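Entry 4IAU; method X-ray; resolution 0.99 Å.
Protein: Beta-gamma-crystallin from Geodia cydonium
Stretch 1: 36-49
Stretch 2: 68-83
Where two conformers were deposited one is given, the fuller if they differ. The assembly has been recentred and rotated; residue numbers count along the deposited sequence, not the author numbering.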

ATOM      1  N   LYS A  36     -13.645  -3.501  -6.670  1.00  5.54           N
ATOM      2  CA  LYS A  36     -13.768  -2.193  -6.040  1.00  5.47           C
ATOM      3  C   LYS A  36     -12.454  -1.865  -5.342  1.00  5.45           C
ATOM      4  O   LYS A  36     -11.917  -2.652  -4.582  1.00  5.81           O
ATOM      5  CB  LYS A  36     -14.874  -2.115  -4.987  1.00  6.65           C
ATOM      6  CG  LYS A  36     -16.261  -2.469  -5.453  1.00  8.96           C
ATOM      7  CD  LYS A  36     -17.238  -2.412  -4.228  1.00 11.97           C
ATOM      8  CE  LYS A  36     -18.582  -2.839  -4.624  1.00 13.19           C
ATOM      9  NZ  LYS A  36     -19.351  -2.856  -3.323  1.00 17.52           N
ATOM     10  N   GLY A  37     -11.972  -0.653  -5.575  1.00  6.18           N
ATOM     11  CA  GLY A  37     -10.833  -0.129  -4.842  1.00  6.50           C
ATOM     12  C   GLY A  37      -9.513  -0.463  -5.520  1.00  5.93           C
ATOM     13  O   GLY A  37      -9.410  -0.597  -6.738  1.00  6.56           O
HETATM   14  N   MSE A  38      -8.459  -0.537  -4.703  1.00  6.03           N
HETATM   15  CA  MSE A  38      -7.107  -0.818  -5.144  1.00  5.83           C
HETATM   16  C   MSE A  38      -6.494  -1.785  -4.128  1.00  5.85           C
HETATM   17  O   MSE A  38      -6.659  -1.572  -2.926  1.00  6.47           O
HETATM   18  CB  MSE A  38      -6.267   0.448  -5.204  0.52  7.95           C
HETATM   19  CG  MSE A  38      -6.710   1.408  -6.262  0.52  7.71           C
HETATM   20 SE   MSE A  38      -5.465   2.922  -6.369  0.52 13.74          SE
HETATM   21  CE  MSE A  38      -4.054   2.144  -5.327  0.52  7.95           C
ATOM     22  N   TRP A  39      -5.818  -2.814  -4.604  1.00  5.11           N
ATOM     23  CA  TRP A  39      -5.291  -3.825  -3.744  1.00  5.24           C
ATOM     24  C   TRP A  39      -3.813  -4.088  -4.036  1.00  5.08           C
ATOM     25  O   TRP A  39      -3.374  -3.972  -5.166  1.00  6.74           O
ATOM     26  CB  TRP A  39      -6.064  -5.150  -3.907  1.00  5.18           C
ATOM     27  CG  TRP A  39      -7.470  -5.088  -3.405  1.00  5.38           C
ATOM     28  CD1 TRP A  39      -8.520  -4.419  -3.969  1.00  5.48           C
ATOM     29  CD2 TRP A  39      -7.975  -5.694  -2.220  1.00  4.79           C
ATOM     30  NE1 TRP A  39      -9.661  -4.592  -3.209  1.00  5.65           N
ATOM     31  CE2 TRP A  39      -9.353  -5.378  -2.136  1.00  5.18           C
ATOM     32  CE3 TRP A  39      -7.412  -6.533  -1.227  1.00  5.07           C
ATOM     33  CZ2 TRP A  39     -10.162  -5.845  -1.079  1.00  5.69           C
ATOM     34  CZ3 TRP A  39      -8.205  -6.992  -0.179  1.00  5.49           C
ATOM     35  CH2 TRP A  39      -9.573  -6.632  -0.125  1.00  5.88           C
ATOM     36  N   ILE A  40      -3.088  -4.525  -3.018  1.00  4.81           N
ATOM     37  CA  ILE A  40      -1.698  -4.917  -3.171  1.00  4.69           C
ATOM     38  C   ILE A  40      -1.588  -6.350  -2.695  1.00  4.62           C
ATOM     39  O   ILE A  40      -2.132  -6.733  -1.647  1.00  5.27           O
ATOM     40  CB  ILE A  40      -0.708  -4.013  -2.390  1.00  5.31           C
ATOM     41  CG1 ILE A  40      -1.059  -2.551  -2.553  1.00  6.73           C
ATOM     42  CG2 ILE A  40       0.717  -4.304  -2.854  1.00  5.51           C
ATOM     43  CD1 ILE A  40      -0.291  -1.582  -1.736  1.00  8.71           C
ATOM     44  N   PHE A  41      -0.881  -7.155  -3.482  1.00  4.73           N
ATOM     45  CA  PHE A  41      -0.643  -8.573  -3.266  1.00  4.89           C
ATOM     46  C   PHE A  41       0.836  -8.796  -3.035  1.00  4.77           C
ATOM     47  O   PHE A  41       1.666  -8.155  -3.695  1.00  5.39           O
ATOM     48  CB  PHE A  41      -1.143  -9.419  -4.439  0.61  5.67           C
ATOM     49  CG  PHE A  41      -2.618  -9.147  -4.737  0.61  5.45           C
ATOM     50  CD1 PHE A  41      -2.944  -8.032  -5.519  0.61  5.70           C
ATOM     51  CD2 PHE A  41      -3.613  -9.968  -4.212  0.61  6.23           C
ATOM     52  CE1 PHE A  41      -4.295  -7.751  -5.679  0.61  7.01           C
ATOM     53  CE2 PHE A  41      -4.943  -9.641  -4.366  0.61  7.75           C
ATOM     54  CZ  PHE A  41      -5.255  -8.518  -5.088  0.61  8.10           C
ATOM     55  N   TYR A  42       1.167  -9.737  -2.128  1.00  4.76           N
ATOM     56  CA  TYR A  42       2.532  -9.935  -1.712  1.00  4.74           C
ATOM     57  C   TYR A  42       2.873 -11.421  -1.718  1.00  4.88           C
ATOM     58  O   TYR A  42       2.060 -12.260  -1.337  1.00  5.52           O
ATOM     59  CB  TYR A  42       2.741  -9.405  -0.290  1.00  5.13           C
ATOM     60  CG  TYR A  42       2.339  -7.959  -0.113  1.00  4.95           C
ATOM     61  CD1 TYR A  42       1.032  -7.612   0.165  1.00  5.13           C
ATOM     62  CD2 TYR A  42       3.262  -6.926  -0.237  1.00  5.29           C
ATOM     63  CE1 TYR A  42       0.643  -6.298   0.308  1.00  5.38           C
ATOM     64  CE2 TYR A  42       2.906  -5.589  -0.065  1.00  5.29           C
ATOM     65  CZ  TYR A  42       1.579  -5.273   0.230  1.00  4.98           C
ATOM     66  OH  TYR A  42       1.155  -3.995   0.437  1.00  5.48           O
ATOM     67  N   GLN A  43       4.133 -11.704  -2.059  1.00  5.40           N
ATOM     68  CA  GLN A  43       4.607 -13.084  -2.103  1.00  5.64           C
ATOM     69  C   GLN A  43       4.741 -13.718  -0.732  1.00  5.84           C
ATOM     70  O   GLN A  43       4.618 -14.950  -0.603  1.00  6.24           O
ATOM     71  CB  GLN A  43       5.954 -13.077  -2.863  1.00  6.92           C
ATOM     72  CG  GLN A  43       6.573 -14.431  -3.020  1.00  9.32           C
ATOM     73  CD  GLN A  43       7.778 -14.388  -3.908  1.00  9.46           C
ATOM     74  OE1 GLN A  43       8.546 -13.401  -3.893  1.00 10.15           O
ATOM     75  NE2 GLN A  43       7.971 -15.426  -4.681  1.00 12.53           N
ATOM     76  N   GLN A  44       5.046 -12.923   0.300  1.00  5.62           N
ATOM     77  CA  GLN A  44       5.181 -13.396   1.654  1.00  5.56           C
ATOM     78  C   GLN A  44       4.005 -12.954   2.499  1.00  5.50           C
ATOM     79  O   GLN A  44       3.353 -11.938   2.232  1.00  6.36           O
ATOM     80  CB  GLN A  44       6.466 -12.861   2.316  1.00  5.53           C
ATOM     81  CG  GLN A  44       7.732 -13.120   1.543  1.00  6.16           C
ATOM     82  CD  GLN A  44       8.929 -12.455   2.181  1.00  5.95           C
ATOM     83  OE1 GLN A  44       8.874 -11.287   2.572  1.00  6.46           O
ATOM     84  NE2 GLN A  44      10.021 -13.210   2.288  1.00  6.83           N
ATOM     85  N   ALA A  45       3.775 -13.696   3.589  1.00  6.06           N
ATOM     86  CA  ALA A  45       2.799 -13.288   4.620  1.00  6.23           C
ATOM     87  C   ALA A  45       3.199 -11.957   5.217  1.00  5.90           C
ATOM     88  O   ALA A  45       4.335 -11.500   5.126  1.00  6.68           O
ATOM     89  CB  ALA A  45       2.712 -14.360   5.689  1.00  8.11           C
ATOM     90  N   ASN A  46       2.210 -11.317   5.851  1.00  5.94           N
ATOM     91  CA  ASN A  46       2.499 -10.086   6.554  1.00  6.19           C
ATOM     92  C   ASN A  46       3.105  -9.041   5.633  1.00  5.84           C
ATOM     93  O   ASN A  46       3.931  -8.221   6.052  1.00  6.90           O
ATOM     94  CB  ASN A  46       3.348 -10.314   7.826  1.00  7.82           C
ATOM     95  CG  ASN A  46       2.686 -11.376   8.676  1.00  9.30           C
ATOM     96  OD1 ASN A  46       1.485 -11.348   8.961  1.00 10.99           O
ATOM     97  ND2 ASN A  46       3.468 -12.374   9.039  1.00 11.55           N
ATOM     98  N   TYR A  47       2.666  -9.029   4.389  1.00  5.19           N
ATOM     99  CA  TYR A  47       2.946  -7.925   3.476  1.00  5.29           C
ATOM    100  C   TYR A  47       4.432  -7.781   3.261  1.00  5.03           C
ATOM    101  O   TYR A  47       5.006  -6.688   3.259  1.00  5.54           O
ATOM    102  CB  TYR A  47       2.282  -6.625   3.909  1.00  5.91           C
ATOM    103  CG  TYR A  47       0.869  -6.853   4.440  1.00  5.74           C
ATOM    104  CD1 TYR A  47      -0.094  -7.479   3.676  1.00  5.48           C
ATOM    105  CD2 TYR A  47       0.542  -6.497   5.760  1.00  6.17           C
ATOM    106  CE1 TYR A  47      -1.359  -7.731   4.159  1.00  5.97           C
ATOM    107  CE2 TYR A  47      -0.734  -6.742   6.251  1.00  7.07           C
ATOM    108  CZ  TYR A  47      -1.695  -7.366   5.440  1.00  6.67           C
ATOM    109  OH  TYR A  47      -2.984  -7.631   5.849  1.00  7.89           O
ATOM    110  N   ASN A  48       5.115  -8.905   2.986  1.00  5.45           N
ATOM    111  CA  ASN A  48       6.538  -8.894   2.659  1.00  5.36           C
ATOM    112  C   ASN A  48       7.388  -8.348   3.784  1.00  5.66           C
ATOM    113  O   ASN A  48       8.462  -7.785   3.580  1.00  6.24           O
ATOM    114  CB  ASN A  48       6.853  -8.221   1.333  1.00  5.50           C
ATOM    115  CG  ASN A  48       6.444  -9.062   0.155  1.00  5.15           C
ATOM    116  OD1 ASN A  48       6.135 -10.252   0.268  1.00  5.74           O
ATOM    117  ND2 ASN A  48       6.494  -8.455  -1.050  1.00  5.66           N
ATOM    118  N   ASP A  49       6.954  -8.607   5.041  1.00  6.31           N
ATOM    119  CA  ASP A  49       7.773  -8.099   6.147  1.00  6.44           C
ATOM    120  C   ASP A  49       9.155  -8.733   6.203  1.00  6.52           C
ATOM    121  O   ASP A  49      10.139  -8.038   6.436  1.00  6.89           O
ATOM    122  CB  ASP A  49       7.025  -8.306   7.484  1.00  7.53           C
ATOM    123  CG  ASP A  49       7.644  -7.514   8.608  1.00  8.38           C
ATOM    124  OD1 ASP A  49       7.889  -6.281   8.421  1.00  9.37           O
ATOM    125  OD2 ASP A  49       7.894  -8.112   9.664  1.00 11.15           O
ATOM    126  N   ASP A  68      -4.498 -13.789 -14.626  1.00  9.57           N
ATOM    127  CA  ASP A  68      -3.505 -14.437 -13.829  1.00  7.82           C
ATOM    128  C   ASP A  68      -2.784 -13.469 -12.889  1.00  7.96           C
ATOM    129  O   ASP A  68      -2.389 -12.367 -13.313  1.00 10.61           O
ATOM    130  CB  ASP A  68      -2.456 -15.102 -14.720  1.00  9.32           C
ATOM    131  CG  ASP A  68      -2.908 -16.289 -15.467  1.00 12.35           C
ATOM    132  OD1 ASP A  68      -4.008 -16.830 -15.211  1.00 15.27           O
ATOM    133  OD2 ASP A  68      -2.211 -16.712 -16.402  1.00 20.37           O
ATOM    134  N   LEU A  69      -2.529 -13.915 -11.691  1.00  7.63           N
ATOM    135  CA  LEU A  69      -1.569 -13.285 -10.783  1.00  7.88           C
ATOM    136  C   LEU A  69      -0.158 -13.689 -11.153  1.00  7.85           C
ATOM    137  O   LEU A  69       0.058 -14.768 -11.718  1.00  9.47           O
ATOM    138  CB  LEU A  69      -1.877 -13.771  -9.366  1.00  8.22           C
ATOM    139  CG  LEU A  69      -3.116 -13.217  -8.725  1.00  9.00           C
ATOM    140  CD1 LEU A  69      -3.631 -14.133  -7.622  1.00 10.04           C
ATOM    141  CD2 LEU A  69      -2.798 -11.824  -8.207  1.00 10.65           C
ATOM    142  N   PRO A  70       0.840 -12.858 -10.849  1.00  7.96           N
ATOM    143  CA  PRO A  70       2.229 -13.165 -11.209  1.00  7.85           C
ATOM    144  C   PRO A  70       2.903 -14.189 -10.266  1.00  8.49           C
ATOM    145  O   PRO A  70       3.968 -14.688 -10.593  1.00 10.48           O
ATOM    146  CB  PRO A  70       2.926 -11.844 -11.148  1.00  9.91           C
ATOM    147  CG  PRO A  70       2.098 -11.007 -10.263  1.00 10.39           C
ATOM    148  CD  PRO A  70       0.665 -11.466 -10.327  1.00  8.91           C
ATOM    149  N   PHE A  71       2.333 -14.435  -9.114  1.00  7.30           N
ATOM    150  CA  PHE A  71       2.822 -15.331  -8.094  1.00  7.25           C
ATOM    151  C   PHE A  71       1.632 -15.703  -7.225  1.00  6.55           C
ATOM    152  O   PHE A  71       0.600 -15.051  -7.258  1.00  7.64           O
ATOM    153  CB  PHE A  71       3.967 -14.705  -7.239  1.00  7.89           C
ATOM    154  CG  PHE A  71       3.558 -13.365  -6.640  1.00  6.84           C
ATOM    155  CD1 PHE A  71       2.833 -13.300  -5.444  1.00  7.13           C
ATOM    156  CD2 PHE A  71       3.872 -12.171  -7.272  1.00  7.17           C
ATOM    157  CE1 PHE A  71       2.375 -12.115  -4.971  1.00  7.30           C
ATOM    158  CE2 PHE A  71       3.430 -10.967  -6.729  1.00  7.30           C
ATOM    159  CZ  PHE A  71       2.695 -10.930  -5.597  1.00  7.03           C
ATOM    160  N   THR A  72       1.823 -16.732  -6.406  1.00  7.33           N
ATOM    161  CA  THR A  72       0.782 -17.124  -5.461  1.00  7.21           C
ATOM    162  C   THR A  72       0.844 -16.194  -4.254  1.00  6.72           C
ATOM    163  O   THR A  72       1.865 -16.156  -3.577  1.00  8.25           O
ATOM    164  CB  THR A  72       1.052 -18.546  -4.953  1.00  8.17           C
ATOM    165  OG1 THR A  72       1.132 -19.393  -6.106  1.00 10.89           O
ATOM    166  CG2 THR A  72      -0.074 -19.019  -4.047  1.00  9.60           C
ATOM    167  N   PRO A  73      -0.198 -15.412  -3.979  1.00  6.51           N
ATOM    168  CA  PRO A  73      -0.095 -14.488  -2.850  1.00  6.71           C
ATOM    169  C   PRO A  73      -0.062 -15.230  -1.514  1.00  5.79           C
ATOM    170  O   PRO A  73      -0.770 -16.213  -1.317  1.00  6.89           O
ATOM    171  CB  PRO A  73      -1.311 -13.618  -2.973  1.00  9.24           C
ATOM    172  CG  PRO A  73      -1.945 -13.878  -4.274  1.00 12.66           C
ATOM    173  CD  PRO A  73      -1.422 -15.226  -4.749  1.00  6.58           C
ATOM    174  N   ARG A  74       0.699 -14.691  -0.575  1.00  5.35           N
ATOM    175  CA  ARG A  74       0.625 -15.115   0.825  1.00  5.12           C
ATOM    176  C   ARG A  74       0.028 -14.041   1.716  1.00  4.89           C
ATOM    177  O   ARG A  74      -0.225 -14.322   2.901  1.00  6.39           O
ATOM    178  CB  ARG A  74       1.981 -15.600   1.342  1.00  5.97           C
ATOM    179  CG  ARG A  74       2.429 -16.936   0.760  1.00  7.40           C
ATOM    180  CD  ARG A  74       1.897 -18.132   1.543  1.00  7.92           C
ATOM    181  NE  ARG A  74       0.491 -18.406   1.382  1.00  7.73           N
ATOM    182  CZ  ARG A  74      -0.019 -19.191   0.454  1.00  7.76           C
ATOM    183  NH1 ARG A  74       0.715 -19.685  -0.499  1.00  8.82           N
ATOM    184  NH2 ARG A  74      -1.328 -19.460   0.464  1.00  9.33           N
ATOM    185  N   SER A  75      -0.238 -12.851   1.206  1.00  4.96           N
ATOM    186  CA  SER A  75      -0.965 -11.822   1.908  1.00  5.14           C
ATOM    187  C   SER A  75      -1.408 -10.795   0.878  1.00  4.73           C
ATOM    188  O   SER A  75      -0.850 -10.709  -0.217  1.00  4.80           O
ATOM    189  CB  SER A  75      -0.147 -11.165   3.032  1.00  5.34           C
ATOM    190  OG  SER A  75       1.039 -10.555   2.564  1.00  5.27           O
ATOM    191  N   PHE A  76      -2.412  -9.978   1.247  1.00  4.59           N
ATOM    192  CA  PHE A  76      -2.909  -8.950   0.339  1.00  4.59           C
ATOM    193  C   PHE A  76      -3.791  -8.033   1.144  1.00  4.35           C
ATOM    194  O   PHE A  76      -4.364  -8.409   2.176  1.00  5.21           O
ATOM    195  CB  PHE A  76      -3.626  -9.556  -0.881  1.00  4.87           C
ATOM    196  CG  PHE A  76      -4.757 -10.517  -0.576  1.00  5.17           C
ATOM    197  CD1 PHE A  76      -4.483 -11.857  -0.397  1.00  5.77           C
ATOM    198  CD2 PHE A  76      -6.070 -10.098  -0.471  1.00  5.82           C
ATOM    199  CE1 PHE A  76      -5.529 -12.750  -0.144  1.00  6.59           C
ATOM    200  CE2 PHE A  76      -7.075 -10.989  -0.219  1.00  7.00           C
ATOM    201  CZ  PHE A  76      -6.820 -12.326  -0.049  1.00  6.71           C
ATOM    202  N   ARG A  77      -3.930  -6.783   0.655  1.00  4.66           N
ATOM    203  CA  ARG A  77      -4.699  -5.804   1.413  1.00  4.87           C
ATOM    204  C   ARG A  77      -5.163  -4.681   0.513  1.00  4.58           C
ATOM    205  O   ARG A  77      -4.511  -4.357  -0.489  1.00  5.02           O
ATOM    206  CB  ARG A  77      -3.886  -5.231   2.599  1.00  5.33           C
ATOM    207  CG  ARG A  77      -2.556  -4.601   2.158  1.00  5.51           C
ATOM    208  CD  ARG A  77      -1.821  -4.053   3.378  1.00  5.37           C
ATOM    209  NE  ARG A  77      -0.453  -3.715   3.039  1.00  5.40           N
ATOM    210  CZ  ARG A  77       0.480  -3.413   3.950  1.00  5.25           C
ATOM    211  NH1 ARG A  77       0.144  -3.337   5.241  1.00  5.55           N
ATOM    212  NH2 ARG A  77       1.722  -3.189   3.592  1.00  5.48           N
ATOM    213  N   PRO A  78      -6.259  -4.024   0.873  1.00  4.72           N
ATOM    214  CA  PRO A  78      -6.716  -2.860   0.138  1.00  5.08           C
ATOM    215  C   PRO A  78      -5.897  -1.636   0.531  1.00  5.34           C
ATOM    216  O   PRO A  78      -5.299  -1.542   1.591  1.00  6.09           O
ATOM    217  CB  PRO A  78      -8.184  -2.731   0.583  1.00  6.09           C
ATOM    218  CG  PRO A  78      -8.166  -3.242   2.024  1.00  6.30           C
ATOM    219  CD  PRO A  78      -7.179  -4.358   2.009  1.00  5.67           C
ATOM    220  N   VAL A  79      -5.931  -0.643  -0.367  1.00  5.72           N
ATOM    221  CA  VAL A  79      -5.365   0.649  -0.097  1.00  5.93           C
ATOM    222  C   VAL A  79      -6.525   1.524   0.377  1.00  5.79           C
ATOM    223  O   VAL A  79      -7.328   2.030  -0.408  1.00  6.98           O
ATOM    224  CB  VAL A  79      -4.661   1.245  -1.316  1.00  6.77           C
ATOM    225  CG1 VAL A  79      -4.032   2.596  -0.976  1.00  8.21           C
ATOM    226  CG2 VAL A  79      -3.588   0.274  -1.864  1.00  7.41           C
ATOM    227  N   LYS A  80      -6.679   1.687   1.687  1.00  6.22           N
ATOM    228  CA  LYS A  80      -7.925   2.201   2.223  1.00  7.28           C
ATOM    229  C   LYS A  80      -8.057   3.720   2.073  1.00  7.39           C
ATOM    230  O   LYS A  80      -9.150   4.265   2.268  1.00  9.65           O
ATOM    231  CB  LYS A  80      -8.126   1.802   3.707  0.77  7.41           C
ATOM    232  CG  LYS A  80      -8.195   0.285   3.870  0.77  9.13           C
ATOM    233  CD  LYS A  80      -8.747  -0.095   5.248  0.77 10.23           C
ATOM    234  CE  LYS A  80      -7.847   0.359   6.372  0.77 10.73           C
ATOM    235  NZ  LYS A  80      -6.407   0.021   6.251  0.77  9.89           N
ATOM    236  N   THR A  81      -7.005   4.393   1.647  1.00  7.07           N
ATOM    237  CA  THR A  81      -7.083   5.810   1.312  1.00  6.94           C
ATOM    238  C   THR A  81      -7.295   6.053  -0.156  1.00  7.01           C
ATOM    239  O   THR A  81      -7.220   7.236  -0.560  1.00  8.03           O
ATOM    240  CB  THR A  81      -5.856   6.571   1.866  1.00  7.40           C
ATOM    241  OG1 THR A  81      -4.765   6.115   1.154  1.00  8.84           O
ATOM    242  CG2 THR A  81      -5.768   6.477   3.374  1.00  8.40           C
ATOM    243  N   PHE A  82      -7.605   5.039  -0.935  1.00  7.69           N
ATOM    244  CA  PHE A  82      -8.051   5.252  -2.314  1.00  8.11           C
ATOM    245  C   PHE A  82      -9.189   6.276  -2.275  1.00  8.92           C
ATOM    246  O   PHE A  82     -10.164   6.086  -1.512  1.00 10.43           O
ATOM    247  CB  PHE A  82      -8.494   3.915  -2.834  1.00  9.75           C
ATOM    248  CG  PHE A  82      -9.123   3.971  -4.216  1.00 12.27           C
ATOM    249  CD1 PHE A  82      -8.457   4.472  -5.293  1.00 16.40           C
ATOM    250  CD2 PHE A  82     -10.392   3.541  -4.430  1.00 13.69           C
ATOM    251  CE1 PHE A  82      -9.024   4.528  -6.569  1.00 19.44           C
ATOM    252  CE2 PHE A  82     -11.000   3.511  -5.689  1.00 16.86           C
ATOM    253  CZ  PHE A  82     -10.263   3.974  -6.752  1.00 17.65           C
ATOM    254  N   GLN A  83      -9.078   7.334  -3.052  1.00 10.15           N
ATOM    255  CA  GLN A  83     -10.095   8.386  -3.137  1.00 12.53           C
ATOM    256  C   GLN A  83     -10.285   9.188  -1.854  1.00 12.90           C
ATOM    257  O   GLN A  83     -11.346   9.857  -1.718  1.00 15.93           O
ATOM    258  CB  GLN A  83     -11.441   7.798  -3.562  1.00 16.05           C
ATOM    259  CG  GLN A  83     -11.417   7.109  -4.916  1.00 19.14           C
ATOM    260  CD  GLN A  83     -12.761   6.516  -5.291  1.00 21.97           C
ATOM    261  OE1 GLN A  83     -13.594   6.245  -4.427  1.00 29.25           O
ATOM    262  NE2 GLN A  83     -12.979   6.311  -6.577  1.00 23.30           N
TER
HETATM  263  O   HOH W   1      -9.090   0.409  -1.992  1.00  7.66           O
HETATM  264  O   HOH W   2       4.116 -16.956  -2.467  1.00  9.30           O

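Strand 38-42 and strand 75-78 run antiparallel, with axes 4.7 Å apart at closest approach. Together the two stretches bury 1194 Å².

Stretch 2 first makes contact at L69, whose CD2 lies over one face of the F41 ring. F71 points toward stretch 1. One face of its ring covers CB of Q43. F71 CZ, at the ring edge, is 3.5 Å from F41 O. Water 2 donates to both O of T72 and O of Q43, bridging the two backbones where Q43 follows strand 38-42 and T72 precedes strand 75-78.

R74 N donates to Y42 O at 2.9 Å. S75 N reaches Y42 O only weakly, at 3.5 Å. In return, Y42 N donates to S75 O at 2.9 Å. The S75 side chain ties down the segment after strand 38-42: S75 OG donates to Q44 O at 2.7 Å and accepts from Y47 N at 2.9 Å.

F76 shares a sheet face with F41, W39 and P78. Its ring is slid away from that of F41, so the two barely overlap; the closer packing is F76 CB to F41 CD2, 3.4 Å.

R77 pairs with I40 through two hydrogen bonds, I40 N to R77 O and R77 N to I40 O, both 2.9 Å. Its side chain lies on the other face, with Y42. The guanidinium stacks flat on the Y47 ring, planes at 14°, joining a cation to an aromatic face. R77 NE also donates to Y42 OH at 3.1 Å.

P78 has no amide hydrogen, and none is called for in its non-hydrogen-bonded pair with W39. Its CB sits over the indole six-membered ring.

V79 N donates to M38 O at 2.8 Å, and V79 CG2 packs against I40 CD1 at 3.8 Å. Water 1 links M38 N to V79 O. A type I turn then brings F82 back, its ring face against CG of selenomethionine M38 and the backbone of G37.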